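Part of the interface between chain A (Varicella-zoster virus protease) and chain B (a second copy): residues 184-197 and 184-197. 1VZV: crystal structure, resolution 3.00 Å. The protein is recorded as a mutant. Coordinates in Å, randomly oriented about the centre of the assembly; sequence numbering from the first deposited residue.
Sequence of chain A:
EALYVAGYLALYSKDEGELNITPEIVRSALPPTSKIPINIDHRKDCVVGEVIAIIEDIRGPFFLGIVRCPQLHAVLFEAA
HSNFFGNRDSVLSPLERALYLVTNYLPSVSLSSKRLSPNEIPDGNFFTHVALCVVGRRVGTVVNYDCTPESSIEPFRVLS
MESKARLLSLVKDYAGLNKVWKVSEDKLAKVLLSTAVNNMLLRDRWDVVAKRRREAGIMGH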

ATOM      1  N   SER A 184       3.343  12.768  14.520  1.00 25.00           N
ATOM      2  CA  SER A 184       1.971  13.247  14.502  1.00 25.00           C
ATOM      3  C   SER A 184       1.077  12.610  13.460  1.00 25.00           C
ATOM      4  O   SER A 184       1.250  12.859  12.280  1.00 25.00           O
ATOM      5  CB  SER A 184       1.992  14.759  14.287  1.00 25.00           C
ATOM      6  OG  SER A 184       3.256  15.297  14.686  1.00 25.00           O
ATOM      7  N   GLU A 185       0.090  11.846  13.912  1.00 25.00           N
ATOM      8  CA  GLU A 185      -0.884  11.159  13.057  1.00 25.00           C
ATOM      9  C   GLU A 185      -1.011  11.705  11.624  1.00 25.00           C
ATOM     10  O   GLU A 185      -0.901  10.946  10.656  1.00 25.00           O
ATOM     11  CB  GLU A 185      -2.257  11.190  13.736  1.00 25.00           C
ATOM     12  CG  GLU A 185      -3.030   9.893  13.700  1.00 25.00           C
ATOM     13  CD  GLU A 185      -3.724   9.575  15.043  1.00 25.00           C
ATOM     14  OE1 GLU A 185      -3.362  10.200  16.079  1.00 25.00           O
ATOM     15  OE2 GLU A 185      -4.634   8.694  15.066  1.00 25.00           O
ATOM     16  N   ASP A 186      -1.191  13.024  11.498  1.00 25.00           N
ATOM     17  CA  ASP A 186      -1.344  13.687  10.199  1.00 25.00           C
ATOM     18  C   ASP A 186      -0.171  13.482   9.266  1.00 25.00           C
ATOM     19  O   ASP A 186      -0.381  13.315   8.076  1.00 25.00           O
ATOM     20  CB  ASP A 186      -1.616  15.190  10.365  1.00 25.00           C
ATOM     21  CG  ASP A 186      -3.090  15.507  10.673  1.00 25.00           C
ATOM     22  OD1 ASP A 186      -3.962  14.687  10.274  1.00 25.00           O
ATOM     23  OD2 ASP A 186      -3.377  16.585  11.290  1.00 25.00           O
ATOM     24  N   LYS A 187       1.052  13.537   9.797  1.00 25.00           N
ATOM     25  CA  LYS A 187       2.284  13.332   9.006  1.00 25.00           C
ATOM     26  C   LYS A 187       2.702  11.854   8.974  1.00 25.00           C
ATOM     27  O   LYS A 187       3.418  11.390   8.073  1.00 25.00           O
ATOM     28  CB  LYS A 187       3.435  14.156   9.571  1.00 25.00           C
ATOM     29  CG  LYS A 187       4.178  13.495  10.692  1.00 25.00           C
ATOM     30  CD  LYS A 187       5.603  13.295  10.283  1.00 25.00           C
ATOM     31  CE  LYS A 187       6.261  14.623   9.902  1.00 25.00           C
ATOM     32  NZ  LYS A 187       6.338  15.607  11.029  1.00 25.00           N
ATOM     33  N   LEU A 188       2.250  11.128   9.987  1.00 25.00           N
ATOM     34  CA  LEU A 188       2.536   9.722  10.110  1.00 25.00           C
ATOM     35  C   LEU A 188       1.731   9.025   9.036  1.00 25.00           C
ATOM     36  O   LEU A 188       2.257   8.150   8.363  1.00 25.00           O
ATOM     37  CB  LEU A 188       2.138   9.232  11.497  1.00 25.00           C
ATOM     38  CG  LEU A 188       2.776   7.931  11.985  1.00 25.00           C
ATOM     39  CD1 LEU A 188       4.288   7.967  11.796  1.00 25.00           C
ATOM     40  CD2 LEU A 188       2.415   7.709  13.437  1.00 25.00           C
ATOM     41  N   ALA A 189       0.492   9.470   8.824  1.00 25.00           N
ATOM     42  CA  ALA A 189      -0.388   8.878   7.815  1.00 25.00           C
ATOM     43  C   ALA A 189       0.097   9.171   6.395  1.00 25.00           C
ATOM     44  O   ALA A 189      -0.293   8.501   5.435  1.00 25.00           O
ATOM     45  CB  ALA A 189      -1.799   9.359   7.998  1.00 25.00           C
ATOM     46  N   LYS A 190       0.974  10.165   6.286  1.00 25.00           N
ATOM     47  CA  LYS A 190       1.559  10.564   5.009  1.00 25.00           C
ATOM     48  C   LYS A 190       2.841   9.776   4.777  1.00 25.00           C
ATOM     49  O   LYS A 190       3.133   9.382   3.660  1.00 25.00           O
ATOM     50  CB  LYS A 190       1.846  12.080   4.976  1.00 25.00           C
ATOM     51  CG  LYS A 190       0.599  12.962   4.803  1.00 25.00           C
ATOM     52  CD  LYS A 190       0.901  14.451   4.923  1.00 25.00           C
ATOM     53  CE  LYS A 190      -0.401  15.286   4.808  1.00 25.00           C
ATOM     54  NZ  LYS A 190      -0.930  15.520   3.397  1.00 25.00           N
ATOM     55  N   VAL A 191       3.634   9.562   5.817  1.00 25.00           N
ATOM     56  CA  VAL A 191       4.836   8.784   5.597  1.00 25.00           C
ATOM     57  C   VAL A 191       4.413   7.342   5.303  1.00 25.00           C
ATOM     58  O   VAL A 191       4.977   6.694   4.435  1.00 25.00           O
ATOM     59  CB  VAL A 191       5.796   8.791   6.808  1.00 25.00           C
ATOM     60  CG1 VAL A 191       7.102   8.105   6.435  1.00 25.00           C
ATOM     61  CG2 VAL A 191       6.064  10.193   7.282  1.00 25.00           C
ATOM     62  N   LEU A 192       3.396   6.857   6.011  1.00 25.00           N
ATOM     63  CA  LEU A 192       2.916   5.488   5.834  1.00 25.00           C
ATOM     64  C   LEU A 192       2.162   5.328   4.533  1.00 25.00           C
ATOM     65  O   LEU A 192       2.050   4.225   4.024  1.00 25.00           O
ATOM     66  CB  LEU A 192       2.071   5.020   7.025  1.00 25.00           C
ATOM     67  CG  LEU A 192       2.718   4.865   8.410  1.00 25.00           C
ATOM     68  CD1 LEU A 192       1.677   4.400   9.403  1.00 25.00           C
ATOM     69  CD2 LEU A 192       3.844   3.884   8.374  1.00 25.00           C
ATOM     70  N   LEU A 193       1.593   6.412   4.020  1.00 25.00           N
ATOM     71  CA  LEU A 193       0.924   6.336   2.732  1.00 25.00           C
ATOM     72  C   LEU A 193       2.038   6.331   1.695  1.00 25.00           C
ATOM     73  O   LEU A 193       1.927   5.693   0.665  1.00 25.00           O
ATOM     74  CB  LEU A 193       0.034   7.552   2.462  1.00 25.00           C
ATOM     75  CG  LEU A 193      -0.369   7.650   0.981  1.00 25.00           C
ATOM     76  CD1 LEU A 193      -1.339   6.567   0.675  1.00 25.00           C
ATOM     77  CD2 LEU A 193      -0.972   8.963   0.627  1.00 25.00           C
ATOM     78  N   SER A 194       3.122   7.046   1.971  1.00 25.00           N
ATOM     79  CA  SER A 194       4.240   7.145   1.036  1.00 25.00           C
ATOM     80  C   SER A 194       4.975   5.839   0.800  1.00 25.00           C
ATOM     81  O   SER A 194       5.603   5.672  -0.239  1.00 25.00           O
ATOM     82  CB  SER A 194       5.223   8.226   1.489  1.00 25.00           C
ATOM     83  OG  SER A 194       6.315   8.327   0.590  1.00 25.00           O
ATOM     84  N   THR A 195       4.944   4.922   1.762  1.00 25.00           N
ATOM     85  CA  THR A 195       5.627   3.671   1.537  1.00 25.00           C
ATOM     86  C   THR A 195       4.775   2.771   0.647  1.00 25.00           C
ATOM     87  O   THR A 195       5.319   1.937  -0.053  1.00 25.00           O
ATOM     88  CB  THR A 195       6.121   2.983   2.838  1.00 25.00           C
ATOM     89  OG1 THR A 195       5.020   2.532   3.617  1.00 25.00           O
ATOM     90  CG2 THR A 195       6.937   3.936   3.663  1.00 25.00           C
ATOM     91  N   ALA A 196       3.461   3.007   0.598  1.00 25.00           N
ATOM     92  CA  ALA A 196       2.540   2.235  -0.252  1.00 25.00           C
ATOM     93  C   ALA A 196       2.663   2.681  -1.704  1.00 25.00           C
ATOM     94  O   ALA A 196       2.914   1.878  -2.599  1.00 25.00           O
ATOM     95  CB  ALA A 196       1.105   2.409   0.207  1.00 25.00           C
ATOM     96  N   VAL A 197       2.454   3.973  -1.924  1.00 25.00           N
ATOM     97  CA  VAL A 197       2.535   4.579  -3.244  1.00 25.00           C
ATOM     98  C   VAL A 197       3.847   4.181  -3.923  1.00 25.00           C
ATOM     99  O   VAL A 197       3.854   3.644  -5.025  1.00 25.00           O
ATOM    100  CB  VAL A 197       2.437   6.132  -3.144  1.00 25.00           C
ATOM    101  CG1 VAL A 197       2.993   6.775  -4.400  1.00 25.00           C
ATOM    102  CG2 VAL A 197       0.982   6.576  -2.939  1.00 25.00           C
TER
ATOM    103  N   SER B 184     -10.279  16.630   1.681  1.00 25.00           N
ATOM    104  CA  SER B 184      -9.182  17.316   2.342  1.00 25.00           C
ATOM    105  C   SER B 184      -7.941  16.482   2.573  1.00 25.00           C
ATOM    106  O   SER B 184      -7.961  15.582   3.394  1.00 25.00           O
ATOM    107  CB  SER B 184      -9.685  17.848   3.682  1.00 25.00           C
ATOM    108  OG  SER B 184     -11.108  17.985   3.657  1.00 25.00           O
ATOM    109  N   GLU B 185      -6.856  16.831   1.892  1.00 25.00           N
ATOM    110  CA  GLU B 185      -5.559  16.152   1.995  1.00 25.00           C
ATOM    111  C   GLU B 185      -5.358  15.292   3.254  1.00 25.00           C
ATOM    112  O   GLU B 185      -5.010  14.111   3.153  1.00 25.00           O
ATOM    113  CB  GLU B 185      -4.440  17.194   1.907  1.00 25.00           C
ATOM    114  CG  GLU B 185      -3.273  16.822   1.023  1.00 25.00           C
ATOM    115  CD  GLU B 185      -2.782  18.002   0.154  1.00 25.00           C
ATOM    116  OE1 GLU B 185      -3.530  19.010   0.019  1.00 25.00           O
ATOM    117  OE2 GLU B 185      -1.646  17.921  -0.398  1.00 25.00           O
ATOM    118  N   ASP B 186      -5.627  15.873   4.427  1.00 25.00           N
ATOM    119  CA  ASP B 186      -5.467  15.185   5.713  1.00 25.00           C
ATOM    120  C   ASP B 186      -6.295  13.926   5.838  1.00 25.00           C
ATOM    121  O   ASP B 186      -5.816  12.955   6.401  1.00 25.00           O
ATOM    122  CB  ASP B 186      -5.773  16.123   6.892  1.00 25.00           C
ATOM    123  CG  ASP B 186      -4.587  17.034   7.260  1.00 25.00           C
ATOM    124  OD1 ASP B 186      -3.425  16.626   6.984  1.00 25.00           O
ATOM    125  OD2 ASP B 186      -4.816  18.142   7.848  1.00 25.00           O
ATOM    126  N   LYS B 187      -7.538  13.957   5.356  1.00 25.00           N
ATOM    127  CA  LYS B 187      -8.447  12.792   5.391  1.00 25.00           C
ATOM    128  C   LYS B 187      -8.312  11.924   4.130  1.00 25.00           C
ATOM    129  O   LYS B 187      -8.636  10.728   4.116  1.00 25.00           O
ATOM    130  CB  LYS B 187      -9.899  13.239   5.526  1.00 25.00           C
ATOM    131  CG  LYS B 187     -10.565  13.578   4.229  1.00 25.00           C
ATOM    132  CD  LYS B 187     -11.726  12.658   4.020  1.00 25.00           C
ATOM    133  CE  LYS B 187     -12.718  12.746   5.181  1.00 25.00           C
ATOM    134  NZ  LYS B 187     -13.347  14.097   5.341  1.00 25.00           N
ATOM    135  N   LEU B 188      -7.839  12.560   3.068  1.00 25.00           N
ATOM    136  CA  LEU B 188      -7.637  11.898   1.806  1.00 25.00           C
ATOM    137  C   LEU B 188      -6.451  10.979   1.988  1.00 25.00           C
ATOM    138  O   LEU B 188      -6.501   9.838   1.551  1.00 25.00           O
ATOM    139  CB  LEU B 188      -7.367  12.930   0.717  1.00 25.00           C
ATOM    140  CG  LEU B 188      -7.594  12.491  -0.730  1.00 25.00           C
ATOM    141  CD1 LEU B 188      -8.959  11.830  -0.885  1.00 25.00           C
ATOM    142  CD2 LEU B 188      -7.463  13.690  -1.644  1.00 25.00           C
ATOM    143  N   ALA B 189      -5.427  11.446   2.702  1.00 25.00           N
ATOM    144  CA  ALA B 189      -4.221  10.654   2.950  1.00 25.00           C
ATOM    145  C   ALA B 189      -4.496   9.474   3.880  1.00 25.00           C
ATOM    146  O   ALA B 189      -3.721   8.514   3.942  1.00 25.00           O
ATOM    147  CB  ALA B 189      -3.127  11.520   3.508  1.00 25.00           C
ATOM    148  N   LYS B 190      -5.625   9.549   4.579  1.00 25.00           N
ATOM    149  CA  LYS B 190      -6.056   8.498   5.496  1.00 25.00           C
ATOM    150  C   LYS B 190      -6.916   7.494   4.740  1.00 25.00           C
ATOM    151  O   LYS B 190      -6.833   6.301   4.983  1.00 25.00           O
ATOM    152  CB  LYS B 190      -6.839   9.086   6.689  1.00 25.00           C
ATOM    153  CG  LYS B 190      -5.969   9.795   7.738  1.00 25.00           C
ATOM    154  CD  LYS B 190      -6.785  10.489   8.821  1.00 25.00           C
ATOM    155  CE  LYS B 190      -5.857  11.241   9.811  1.00 25.00           C
ATOM    156  NZ  LYS B 190      -5.183  10.391  10.883  1.00 25.00           N
ATOM    157  N   VAL B 191      -7.768   7.961   3.840  1.00 25.00           N
ATOM    158  CA  VAL B 191      -8.560   6.999   3.101  1.00 25.00           C
ATOM    159  C   VAL B 191      -7.614   6.228   2.176  1.00 25.00           C
ATOM    160  O   VAL B 191      -7.741   5.023   2.023  1.00 25.00           O
ATOM    161  CB  VAL B 191      -9.675   7.651   2.252  1.00 25.00           C
ATOM    162  CG1 VAL B 191     -10.565   6.572   1.653  1.00 25.00           C
ATOM    163  CG2 VAL B 191     -10.499   8.603   3.076  1.00 25.00           C
ATOM    164  N   LEU B 192      -6.648   6.926   1.585  1.00 25.00           N
ATOM    165  CA  LEU B 192      -5.698   6.304   0.665  1.00 25.00           C
ATOM    166  C   LEU B 192      -4.700   5.435   1.399  1.00 25.00           C
ATOM    167  O   LEU B 192      -4.119   4.542   0.807  1.00 25.00           O
ATOM    168  CB  LEU B 192      -4.988   7.342  -0.212  1.00 25.00           C
ATOM    169  CG  LEU B 192      -5.792   8.168  -1.228  1.00 25.00           C
ATOM    170  CD1 LEU B 192      -4.865   9.115  -1.955  1.00 25.00           C
ATOM    171  CD2 LEU B 192      -6.479   7.285  -2.218  1.00 25.00           C
ATOM    172  N   LEU B 193      -4.457   5.729   2.671  1.00 25.00           N
ATOM    173  CA  LEU B 193      -3.570   4.879   3.449  1.00 25.00           C
ATOM    174  C   LEU B 193      -4.393   3.650   3.805  1.00 25.00           C
ATOM    175  O   LEU B 193      -3.873   2.553   3.879  1.00 25.00           O
ATOM    176  CB  LEU B 193      -3.123   5.543   4.755  1.00 25.00           C
ATOM    177  CG  LEU B 193      -2.504   4.528   5.731  1.00 25.00           C
ATOM    178  CD1 LEU B 193      -1.179   4.107   5.207  1.00 25.00           C
ATOM    179  CD2 LEU B 193      -2.339   5.069   7.106  1.00 25.00           C
ATOM    180  N   SER B 194      -5.689   3.834   4.026  1.00 25.00           N
ATOM    181  CA  SER B 194      -6.571   2.735   4.409  1.00 25.00           C
ATOM    182  C   SER B 194      -6.747   1.673   3.339  1.00 25.00           C
ATOM    183  O   SER B 194      -7.067   0.534   3.659  1.00 25.00           O
ATOM    184  CB  SER B 194      -7.935   3.271   4.847  1.00 25.00           C
ATOM    185  OG  SER B 194      -8.801   2.210   5.218  1.00 25.00           O
ATOM    186  N   THR B 195      -6.584   2.032   2.070  1.00 25.00           N
ATOM    187  CA  THR B 195      -6.735   1.023   1.050  1.00 25.00           C
ATOM    188  C   THR B 195      -5.469   0.172   0.975  1.00 25.00           C
ATOM    189  O   THR B 195      -5.546  -0.977   0.582  1.00 25.00           O
ATOM    190  CB  THR B 195      -7.198   1.582  -0.322  1.00 25.00           C
ATOM    191  OG1 THR B 195      -6.180   2.383  -0.908  1.00 25.00           O
ATOM    192  CG2 THR B 195      -8.435   2.417  -0.162  1.00 25.00           C
ATOM    193  N   ALA B 196      -4.336   0.700   1.445  1.00 25.00           N
ATOM    194  CA  ALA B 196      -3.060  -0.034   1.465  1.00 25.00           C
ATOM    195  C   ALA B 196      -3.049  -1.043   2.607  1.00 25.00           C
ATOM    196  O   ALA B 196      -2.830  -2.234   2.403  1.00 25.00           O
ATOM    197  CB  ALA B 196      -1.890   0.919   1.628  1.00 25.00           C
ATOM    198  N   VAL B 197      -3.265  -0.539   3.816  1.00 25.00           N
ATOM    199  CA  VAL B 197      -3.296  -1.353   5.022  1.00 25.00           C
ATOM    200  C   VAL B 197      -4.233  -2.546   4.823  1.00 25.00           C
ATOM    201  O   VAL B 197      -3.841  -3.695   4.997  1.00 25.00           O
ATOM    202  CB  VAL B 197      -3.764  -0.506   6.244  1.00 25.00           C
ATOM    203  CG1 VAL B 197      -4.258  -1.414   7.355  1.00 25.00           C
ATOM    204  CG2 VAL B 197      -2.621   0.375   6.770  1.00 25.00           C
TER

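Two copies of one helix pack about an exact two-fold axis, their N-to-C directions 42° apart and their axes 9.0 Å apart at closest approach; every contact between unlike residues therefore occurs twice, and those between like residues lie across the axis. No hydrogen bond crosses between the stretches, and the 623 Å² buried between them is held mainly by apolar packing. At the centre A:Leu193 meets B:Leu193, CB to CB at 4.4 Å, where the CA atoms come within 4.8 Å. The leucine CA-to-CB bond points sideways, but chi1 t and chi2 p bring its end nearer the partner: A:Leu193 CD1 lies 3.8 Å from B:Leu192 CB and 3.4 Å from B:Leu192 O, while A:Leu193 CD2 lies 4.4 Å from B:Ala189 CB. The small side chains of A:Ala189 and A:Ala196 point toward the partner and fit where the backbones run close; A:Ala196 CB touches B:Ala196 CB at 3.6 Å.

Most backbone bonds close within each helix, but A:Lys190 N has only a weak bond to A:Lys187 O (3.3 Å), and A:Asp186 O receives none within the stretch. A:Ala189 O approaches B:Ala189 O at 3.7 Å, two acceptors with no proton to share, yet it accepts a weak bond from A:Leu193 N (3.2 Å). A:Leu192 O, which B:Leu193 CD1 approaches to 3.4 Å, receives a weak bond from A:Thr195 OG1 (3.4 Å). A:Ser194 points away, and its OG is hydrogen-bonded elsewhere in the structure.

Charge gathers toward the N-terminal end. A:Lys190 starts away from the partner, but its chain, t at chi2 and chi3, brings its end nearer, laying CG 4.2 Å from B:Ala189 CB. A:Lys190 NZ stands 4.5 Å from both B:Glu185 OE2 and B:Asp186 OD1, too far for a salt bridge, and is hydrogen-bonded elsewhere in the structure. These lysines may nevertheless temper the repulsion expected between A:Asp186 OD1 and B:Asp186 OD1, 3.9 Å apart.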